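Prolyl oligopeptidase (Galerina marginata, PDB 5N4B) cleaves peptide bonds after prolyl residues and macrocyclises the peptide precursors of the amanitin toxins, working as a monomeric serine peptidase. Local coordinates at residues Y275-K280 with N286-A291; I327-N332 with K337-D342; D359-Q364 with A501-P506. The protein carries 1 engineered substitution. All coordinates share one frame; numbering follows the deposited sequence. Where two conformers were deposited one is given.

Overall arrangement
After an N-terminal part that precedes the first blade, the chain builds the beta-propeller, in which contacts 1 and 2 both lie, each closing a short loop between neighbouring antiparallel strands: five residues separate the segments of contact 1, four those of contact 2. None of the three contacts nests in or crosses another; they follow in series. Leu288 CD2 packs on Ile327 CD1 at 3.8 Å, joining the two hairpins' successive four-stranded sheets. Val338 CG2 then meets Leu362 CD2 at 3.7 Å, linking contact 2 to the blade whose first strand, 361-368, carries the propeller side of contact 3. That last contact closes 136 residues and ties the propeller to the alpha/beta-hydrolase domain.

Contact 1. Residues Y275-K280 with N286-A291; sequences YLYQFK and NLLWVA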
loop_
_atom_site.group_PDB
_atom_site.type_symbol
_atom_site.label_atom_id
_atom_site.label_comp_id
_atom_site.label_asym_id
_atom_site.label_seq_id
_atom_site.Cartn_x
_atom_site.Cartn_y
_atom_site.Cartn_z
ATOM N N TYR A 275 22.898 9.798 1.245
ATOM C CA TYR A 275 21.958 10.233 2.247
ATOM C C TYR A 275 21.449 9.062 3.057
ATOM O O TYR A 275 21.156 7.987 2.502
ATOM C CB TYR A 275 20.787 10.898 1.562
ATOM C CG TYR A 275 21.126 12.031 0.621
ATOM C CD1 TYR A 275 21.505 13.298 1.092
ATOM C CD2 TYR A 275 21.069 11.875 -0.760
ATOM C CE1 TYR A 275 21.792 14.325 0.235
ATOM C CE2 TYR A 275 21.349 12.944 -1.614
ATOM C CZ TYR A 275 21.710 14.155 -1.092
ATOM O OH TYR A 275 21.969 15.173 -1.976
ATOM N N LEU A 276 21.322 9.271 4.380
ATOM C CA LEU A 276 20.759 8.280 5.287
ATOM C C LEU A 276 19.545 8.849 5.972
ATOM O O LEU A 276 19.612 9.928 6.575
ATOM C CB LEU A 276 21.778 7.897 6.349
ATOM C CG LEU A 276 21.322 6.872 7.412
ATOM C CD1 LEU A 276 21.224 5.490 6.859
ATOM C CD2 LEU A 276 22.269 6.906 8.628
ATOM N N TYR A 277 18.451 8.122 5.874
ATOM C CA TYR A 277 17.226 8.433 6.577
ATOM C C TYR A 277 17.071 7.443 7.730
ATOM O O TYR A 277 17.434 6.261 7.617
ATOM C CB TYR A 277 16.009 8.258 5.684
ATOM C CG TYR A 277 16.043 9.003 4.359
ATOM C CD1 TYR A 277 16.025 10.361 4.287
ATOM C CD2 TYR A 277 16.013 8.306 3.184
ATOM C CE1 TYR A 277 16.050 11.004 3.075
ATOM C CE2 TYR A 277 16.028 8.954 1.965
ATOM C CZ TYR A 277 16.026 10.306 1.922
ATOM O OH TYR A 277 15.981 10.959 0.686
ATOM N N GLN A 278 16.571 7.921 8.861
ATOM C CA GLN A 278 16.225 7.076 10.001
ATOM C C GLN A 278 14.796 7.320 10.452
ATOM O O GLN A 278 14.342 8.469 10.526
ATOM C CB GLN A 278 17.136 7.301 11.196
ATOM C CG GLN A 278 18.630 7.294 10.809
ATOM C CD GLN A 278 19.571 7.361 11.974
ATOM O OE1 GLN A 278 19.341 6.754 13.034
ATOM N NE2 GLN A 278 20.639 8.113 11.789
ATOM N N PHE A 279 14.111 6.228 10.772
ATOM C CA PHE A 279 12.706 6.234 11.160
ATOM C C PHE A 279 12.566 5.486 12.471
ATOM O O PHE A 279 13.087 4.367 12.608
ATOM C CB PHE A 279 11.815 5.560 10.107
ATOM C CG PHE A 279 12.045 6.058 8.702
ATOM C CD1 PHE A 279 13.006 5.449 7.907
ATOM C CD2 PHE A 279 11.324 7.123 8.189
ATOM C CE1 PHE A 279 13.241 5.896 6.585
ATOM C CE2 PHE A 279 11.588 7.588 6.875
ATOM C CZ PHE A 279 12.522 6.985 6.106
ATOM N N LYS A 280 11.832 6.041 13.402
ATOM C CA LYS A 280 11.616 5.377 14.708
ATOM C C LYS A 280 10.234 4.748 14.867
ATOM O O LYS A 280 10.036 3.978 15.815
ATOM C CB LYS A 280 11.876 6.353 15.857
ATOM C CG LYS A 280 10.929 7.512 15.951
ATOM C CD LYS A 280 11.149 8.265 17.246
ATOM C CE LYS A 280 10.133 9.398 17.375
ATOM N NZ LYS A 280 10.359 10.148 18.660
ATOM N N ASN A 286 11.485 11.818 10.218
ATOM C CA ASN A 286 12.734 11.161 10.008
ATOM C C ASN A 286 13.965 12.014 10.200
ATOM O O ASN A 286 13.964 13.157 10.052
ATOM C CB ASN A 286 12.783 10.457 8.615
ATOM C CG ASN A 286 12.829 11.404 7.420
ATOM O OD1 ASN A 286 13.852 11.679 6.835
ATOM N ND2 ASN A 286 11.743 11.848 7.097
ATOM N N LEU A 287 15.049 11.343 10.519
ATOM C CA LEU A 287 16.346 11.972 10.513
ATOM C C LEU A 287 16.916 11.953 9.094
ATOM O O LEU A 287 16.505 11.173 8.222
ATOM C CB LEU A 287 17.334 11.251 11.458
ATOM C CG LEU A 287 16.818 11.031 12.874
ATOM C CD1 LEU A 287 17.914 10.437 13.739
ATOM C CD2 LEU A 287 16.274 12.257 13.504
ATOM N N LEU A 288 17.871 12.825 8.852
ATOM C CA LEU A 288 18.522 12.922 7.554
ATOM C C LEU A 288 19.977 13.301 7.783
ATOM O O LEU A 288 20.277 14.398 8.274
ATOM C CB LEU A 288 17.831 13.964 6.664
ATOM C CG LEU A 288 18.591 14.368 5.386
ATOM C CD1 LEU A 288 18.642 13.222 4.475
ATOM C CD2 LEU A 288 17.957 15.590 4.746
ATOM N N TRP A 289 20.870 12.368 7.463
ATOM C CA TRP A 289 22.307 12.588 7.561
ATOM C C TRP A 289 22.900 12.508 6.162
ATOM O O TRP A 289 22.353 11.824 5.263
ATOM C CB TRP A 289 23.001 11.585 8.492
ATOM C CG TRP A 289 22.582 11.611 9.944
ATOM C CD1 TRP A 289 21.730 12.468 10.561
ATOM C CD2 TRP A 289 23.033 10.697 10.942
ATOM N NE1 TRP A 289 21.612 12.134 11.896
ATOM C CE2 TRP A 289 22.418 11.061 12.153
ATOM C CE3 TRP A 289 23.897 9.601 10.912
ATOM C CZ2 TRP A 289 22.646 10.377 13.333
ATOM C CZ3 TRP A 289 24.112 8.890 12.096
ATOM C CH2 TRP A 289 23.509 9.317 13.287
ATOM N N VAL A 290 24.004 13.224 5.948
ATOM C CA VAL A 290 24.600 13.367 4.631
ATOM C C VAL A 290 26.073 13.047 4.706
ATOM O O VAL A 290 26.790 13.646 5.506
ATOM C CB VAL A 290 24.425 14.803 4.096
ATOM C CG1 VAL A 290 25.047 14.924 2.687
ATOM C CG2 VAL A 290 22.957 15.208 4.075
ATOM N N ALA A 291 26.537 12.178 3.839
ATOM C CA ALA A 291 27.949 11.853 3.699
ATOM C C ALA A 291 28.437 12.290 2.331
ATOM O O ALA A 291 27.730 12.155 1.321
ATOM C CB ALA A 291 28.237 10.362 3.844
#
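Gln278 reaches across to Trp289 and lays the NH2 end of its amide over the indole: NE2 stands 3.2 Å above the ring plane, displaced toward the rim, with CZ2 as the closest ring atom at 3.4 Å. The two residues belong to a beta hairpin formed by the middle strands of one four-stranded propeller blade. Amide and ring planes are turned 80° apart, so the amide stands almost upright on the indole. Its approach follows from CG lying beside the backbone N (chi1 -48°) and from an extended chain beyond, which also carries CD past Leu287 CD1 at 3.9 Å. Leu276, on the same face of the sheet as Gln278 and Trp289, brings CD2 obliquely to Trp289 CE3.

On the other face of the sheet, that of Tyr275 and Tyr277, Leu288 CD1 meets Tyr277 CE1 at 3.7 Å, the methyl approaching the ring obliquely. The neighbouring Val290 instead brings CG2 to the edge of the Tyr275 ring, near its plane.

The backbone sets this register. Leu276 and Trp289 form a hydrogen-bonded pair with two nearly straight bonds, Leu276 N to Trp289 O and Trp289 N to Leu276 O, both 2.9 Å. Gln278 and Leu287 form the next such pair, less evenly: Leu287 N bonds to Gln278 O, whereas the return bond from Gln278 N is weak.

Further out, Trp289 NE1 donates to Asn309 OD1, while Tyr253 stacks edge-to-face with the indole, which would limit how far the indole can turn. Tyr277 OH is held by Asp266 and the backbone N of Ile317. Where the hairpin approaches its turn, Asn286 CB lies 3.6 Å from Phe279 CE2, and Asn286 CA lies 3.2 Å from Gln278 O in a CA-H...O contact.

Contact 2. Residues I327-N332 with K337-D342; sequences IKTNLN and KVITID
Ile327 begins the contact by pairing with Ile339, each backbone N donating to the other's O at 2.9 Å, within a hairpin of the two middle strands of a propeller blade. Its side chain reaches further along the partner strand: with CG1 beside the backbone N (chi1 -52°) and the chain extended, CD1 meets Ile341 CD1 at 3.5 Å. Lys328 is a non-hydrogen-bonded partner of Val338, and its CA lies 3.4 Å from Lys337 O in a CA-H...O contact. Thr329 then returns to the face of Ile327. Its CG2 lies 3.8 Å from Ile339 CG2, the two side chains crossing at about a right angle. OG1, pointing away from the backbone N, accepts from Leu331 N in an ST turn and also bonds to Asp314 O. The backbone of Thr329 exchanges bonds with Lys337 in both directions.

After the strand ends, the carbonyl O of Leu331 lies alongside the Lys337 chain, 3.3 Å from CE. Beyond it, Asn332 O receives a hydrogen bond from a water that accepts one from Lys337 NZ at 2.8 Å; a second water on NZ has a weak link to Asn332 ND2. Lys337 NZ also forms a salt bridge with Asp352. The ammonium group is thus shared between a carboxylate and two waters, an arrangement that would probably favour the charged form.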
loop_
_atom_site.group_PDB
_atom_site.type_symbol
_atom_site.label_atom_id
_atom_site.label_comp_id
_atom_site.label_asym_id
_atom_site.label_seq_id
_atom_site.Cartn_x
_atom_site.Cartn_y
_atom_site.Cartn_z
ATOM N N ILE A 327 14.826 19.497 -1.075
ATOM C CA ILE A 327 14.215 18.526 -0.185
ATOM C C ILE A 327 12.730 18.792 -0.113
ATOM O O ILE A 327 12.307 19.934 0.147
ATOM C CB ILE A 327 14.827 18.599 1.219
ATOM C CG1 ILE A 327 16.364 18.518 1.134
ATOM C CG2 ILE A 327 14.283 17.497 2.095
ATOM C CD1 ILE A 327 17.110 18.535 2.500
ATOM N N LYS A 328 11.931 17.728 -0.234
ATOM C CA LYS A 328 10.505 17.821 0.043
ATOM C C LYS A 328 10.314 17.594 1.531
ATOM O O LYS A 328 10.840 16.626 2.080
ATOM C CB LYS A 328 9.733 16.763 -0.732
ATOM C CG LYS A 328 8.209 16.836 -0.495
ATOM C CD LYS A 328 7.366 15.938 -1.411
ATOM C CE LYS A 328 7.583 14.456 -1.238
ATOM N NZ LYS A 328 7.129 13.965 0.072
ATOM N N THR A 329 9.606 18.482 2.198
ATOM C CA THR A 329 9.501 18.435 3.655
ATOM C C THR A 329 8.160 18.954 4.114
ATOM O O THR A 329 7.527 19.767 3.437
ATOM C CB THR A 329 10.653 19.210 4.346
ATOM O OG1 THR A 329 10.603 19.048 5.767
ATOM C CG2 THR A 329 10.520 20.679 4.108
ATOM N N ASN A 330 7.748 18.504 5.300
ATOM C CA ASN A 330 6.621 19.119 6.011
ATOM C C ASN A 330 7.049 19.930 7.243
ATOM O O ASN A 330 6.210 20.266 8.075
ATOM C CB ASN A 330 5.515 18.103 6.329
ATOM C CG ASN A 330 5.953 17.081 7.306
ATOM O OD1 ASN A 330 7.045 17.159 7.852
ATOM N ND2 ASN A 330 5.080 16.111 7.588
ATOM N N LEU A 331 8.353 20.268 7.340
ATOM C CA LEU A 331 8.838 21.129 8.429
ATOM C C LEU A 331 8.077 22.439 8.455
ATOM O O LEU A 331 8.147 23.225 7.498
ATOM C CB LEU A 331 10.335 21.383 8.224
ATOM C CG LEU A 331 10.958 22.419 9.146
ATOM C CD1 LEU A 331 10.868 21.925 10.519
ATOM C CD2 LEU A 331 12.403 22.649 8.774
ATOM N N ASN A 332 7.339 22.657 9.526
ATOM C CA ASN A 332 6.548 23.879 9.679
ATOM C C ASN A 332 5.610 24.092 8.511
ATOM O O ASN A 332 5.240 25.215 8.179
ATOM C CB ASN A 332 7.431 25.115 9.847
ATOM C CG ASN A 332 8.295 25.036 11.040
ATOM O OD1 ASN A 332 7.840 24.636 12.097
ATOM N ND2 ASN A 332 9.567 25.389 10.874
ATOM N N LYS A 337 6.193 21.166 1.243
ATOM C CA LYS A 337 6.846 22.237 0.485
ATOM C C LYS A 337 8.213 21.734 0.050
ATOM O O LYS A 337 8.632 20.653 0.439
ATOM C CB LYS A 337 6.985 23.525 1.303
ATOM C CG LYS A 337 7.880 23.398 2.512
ATOM C CD LYS A 337 8.046 24.692 3.251
ATOM C CE LYS A 337 8.842 24.530 4.524
ATOM N NZ LYS A 337 9.048 25.895 5.157
ATOM N N VAL A 338 8.898 22.502 -0.776
ATOM C CA VAL A 338 10.281 22.204 -1.149
ATOM C C VAL A 338 11.170 23.249 -0.526
ATOM O O VAL A 338 10.952 24.458 -0.750
ATOM C CB VAL A 338 10.514 22.173 -2.669
ATOM C CG1 VAL A 338 11.979 21.865 -2.974
ATOM C CG2 VAL A 338 9.600 21.189 -3.364
ATOM N N ILE A 339 12.187 22.797 0.198
ATOM C CA ILE A 339 13.216 23.657 0.736
ATOM C C ILE A 339 14.539 23.358 0.037
ATOM O O ILE A 339 14.737 22.318 -0.602
ATOM C CB ILE A 339 13.379 23.523 2.272
ATOM C CG1 ILE A 339 13.791 22.089 2.613
ATOM C CG2 ILE A 339 12.115 23.926 3.005
ATOM C CD1 ILE A 339 14.242 21.945 4.077
ATOM N N THR A 340 15.478 24.295 0.172
ATOM C CA THR A 340 16.878 24.028 -0.079
ATOM C C THR A 340 17.650 24.134 1.227
ATOM O O THR A 340 17.382 25.018 2.046
ATOM C CB THR A 340 17.457 24.985 -1.121
ATOM O OG1 THR A 340 17.328 26.366 -0.686
ATOM C CG2 THR A 340 16.792 24.784 -2.493
ATOM N N ILE A 341 18.638 23.241 1.397
ATOM C CA ILE A 341 19.613 23.284 2.500
ATOM C C ILE A 341 20.961 23.413 1.810
ATOM O O ILE A 341 21.351 22.542 1.016
ATOM C CB ILE A 341 19.540 22.052 3.419
ATOM C CG1 ILE A 341 18.160 21.918 4.108
ATOM C CG2 ILE A 341 20.651 22.133 4.493
ATOM C CD1 ILE A 341 17.980 20.761 5.069
ATOM N N ASP A 342 21.656 24.518 2.069
ATOM C CA ASP A 342 22.943 24.810 1.459
ATOM C C ASP A 342 24.057 24.302 2.379
ATOM O O ASP A 342 24.274 24.834 3.475
ATOM C CB ASP A 342 23.057 26.314 1.199
ATOM C CG ASP A 342 24.276 26.679 0.451
ATOM O OD1 ASP A 342 25.255 25.908 0.456
ATOM O OD2 ASP A 342 24.272 27.741 -0.210
HETATM O O HOH W 1 6.676 26.806 6.301
HETATM O O HOH W 2 10.658 26.126 7.737
#

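Contact 3. Residues D359-Q364 with A501-P506; sequences DAKLAQ and ATSADP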
loop_
_atom_site.group_PDB
_atom_site.type_symbol
_atom_site.label_atom_id
_atom_site.label_comp_id
_atom_site.label_asym_id
_atom_site.label_seq_id
_atom_site.Cartn_x
_atom_site.Cartn_y
_atom_site.Cartn_z
ATOM N N ASP A 359 -3.756 24.908 1.093
ATOM C CA ASP A 359 -4.896 24.020 0.848
ATOM C C ASP A 359 -4.643 23.024 -0.294
ATOM O O ASP A 359 -5.572 22.640 -1.033
ATOM C CB ASP A 359 -6.150 24.844 0.575
ATOM C CG ASP A 359 -6.612 25.635 1.798
ATOM O OD1 ASP A 359 -6.906 25.047 2.882
ATOM O OD2 ASP A 359 -6.640 26.863 1.659
ATOM N N ALA A 360 -3.386 22.661 -0.526
ATOM C CA ALA A 360 -3.131 21.543 -1.417
ATOM C C ALA A 360 -1.835 20.891 -0.971
ATOM O O ALA A 360 -0.838 21.578 -0.773
ATOM C CB ALA A 360 -2.993 21.968 -2.868
ATOM N N LYS A 361 -1.836 19.574 -0.866
ATOM C CA LYS A 361 -0.681 18.826 -0.422
ATOM C C LYS A 361 0.277 18.635 -1.581
ATOM O O LYS A 361 -0.082 18.154 -2.652
ATOM C CB LYS A 361 -1.141 17.470 0.099
ATOM C CG LYS A 361 -0.014 16.601 0.610
ATOM C CD LYS A 361 -0.532 15.251 1.063
ATOM C CE LYS A 361 0.497 14.450 1.688
ATOM N NZ LYS A 361 -0.048 13.080 1.953
ATOM N N LEU A 362 1.534 18.931 -1.341
ATOM C CA LEU A 362 2.584 18.616 -2.306
ATOM C C LEU A 362 2.928 17.142 -2.110
ATOM O O LEU A 362 3.511 16.758 -1.085
ATOM C CB LEU A 362 3.787 19.514 -2.083
ATOM C CG LEU A 362 4.986 19.249 -3.000
ATOM C CD1 LEU A 362 4.616 19.534 -4.458
ATOM C CD2 LEU A 362 6.183 20.024 -2.565
ATOM N N ALA A 363 2.560 16.315 -3.069
ATOM C CA ALA A 363 2.644 14.854 -2.932
ATOM C C ALA A 363 3.925 14.266 -3.488
ATOM O O ALA A 363 4.406 13.256 -2.960
ATOM C CB ALA A 363 1.455 14.213 -3.653
ATOM N N GLN A 364 4.466 14.840 -4.554
ATOM C CA GLN A 364 5.660 14.305 -5.203
ATOM C C GLN A 364 6.358 15.425 -5.966
ATOM O O GLN A 364 5.679 16.260 -6.590
ATOM C CB GLN A 364 5.250 13.198 -6.180
ATOM C CG GLN A 364 6.440 12.419 -6.745
ATOM C CD GLN A 364 6.112 11.379 -7.810
ATOM O OE1 GLN A 364 4.993 11.230 -8.274
ATOM N NE2 GLN A 364 7.144 10.724 -8.280
ATOM N N ALA A 501 -1.572 8.566 7.636
ATOM C CA ALA A 501 -1.400 9.585 6.606
ATOM C C ALA A 501 -1.503 9.007 5.204
ATOM O O ALA A 501 -1.042 9.625 4.228
ATOM C CB ALA A 501 -0.092 10.369 6.799
ATOM N N THR A 502 -2.129 7.841 5.039
ATOM C CA THR A 502 -2.377 7.240 3.735
ATOM C C THR A 502 -3.642 7.883 3.173
ATOM O O THR A 502 -4.669 7.949 3.840
ATOM C CB THR A 502 -2.520 5.737 3.896
ATOM O OG1 THR A 502 -1.268 5.236 4.415
ATOM C CG2 THR A 502 -2.869 5.061 2.584
ATOM N N SER A 503 -3.543 8.389 1.958
ATOM C CA SER A 503 -4.659 9.027 1.278
ATOM C C SER A 503 -5.512 7.994 0.555
ATOM O O SER A 503 -4.994 7.101 -0.137
ATOM C CB SER A 503 -4.125 10.053 0.286
ATOM O OG SER A 503 -3.620 11.169 0.991
ATOM N N ALA A 504 -6.833 8.140 0.706
ATOM C CA ALA A 504 -7.770 7.227 0.039
ATOM C C ALA A 504 -8.043 7.780 -1.351
ATOM O O ALA A 504 -9.070 8.385 -1.639
ATOM C CB ALA A 504 -9.043 7.048 0.858
ATOM N N ASP A 505 -7.041 7.597 -2.225
ATOM C CA ASP A 505 -6.987 8.205 -3.558
ATOM C C ASP A 505 -7.864 7.467 -4.578
ATOM O O ASP A 505 -8.064 6.250 -4.475
ATOM C CB ASP A 505 -5.573 8.114 -4.115
ATOM C CG ASP A 505 -4.605 9.064 -3.506
ATOM O OD1 ASP A 505 -5.026 10.103 -2.969
ATOM O OD2 ASP A 505 -3.402 8.755 -3.607
ATOM N N PRO A 506 -8.315 8.146 -5.627
ATOM C CA PRO A 506 -8.955 7.447 -6.759
ATOM C C PRO A 506 -8.078 6.337 -7.294
ATOM O O PRO A 506 -6.860 6.430 -7.306
ATOM C CB PRO A 506 -9.128 8.551 -7.802
ATOM C CG PRO A 506 -9.188 9.848 -6.972
ATOM C CD PRO A 506 -8.239 9.597 -5.822
HETATM O O HOH W 3 1.422 11.520 3.682
#
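Lys361 stretches its whole side chain toward the loop 501-506, yet NZ still stops 4.3 Å from Ala501 O. Ser503 was modelled in two conformers, and in one of them its OG lies 4.2 Å from Lys361 NZ, a distance that is doubtful for that reason. A water fills the role of direct contact: it accepts from Lys361 NZ at 2.8 Å and donates to Ala501 O at 3.2 Å. With CG turned away from the backbone N (chi1 -179°) and every later torsion close to 180°, this extended form carries NZ out to the bridging water. Gly532 O takes a direct hydrogen bond from the same NZ, which thus bonds to a hydrolase-side carbonyl and to the bridging water.

The meeting place is the interface between the two domains of a prolyl oligopeptidase: strand 361-368 opens one propeller blade, while 501-506 is a loop of the alpha/beta-hydrolase domain between strand 492-495 and helix 510-519. The seam is loose here, with only 55 Å² buried between the segments and no direct hydrogen bond joining them.

Firmer ties lie around the two segments. Just past the inverse gamma turn centred on Ala504, Asp505 OD1 makes a second tie across the seam, a salt bridge with Lys378 of the propeller. The loop's other commitment is to the bound peptide: Asp505 O is hydrogen-bonded to an aromatic side chain of the substrate, while Thr502 and Ala504 each pack on an aromatic side chain of the peptide.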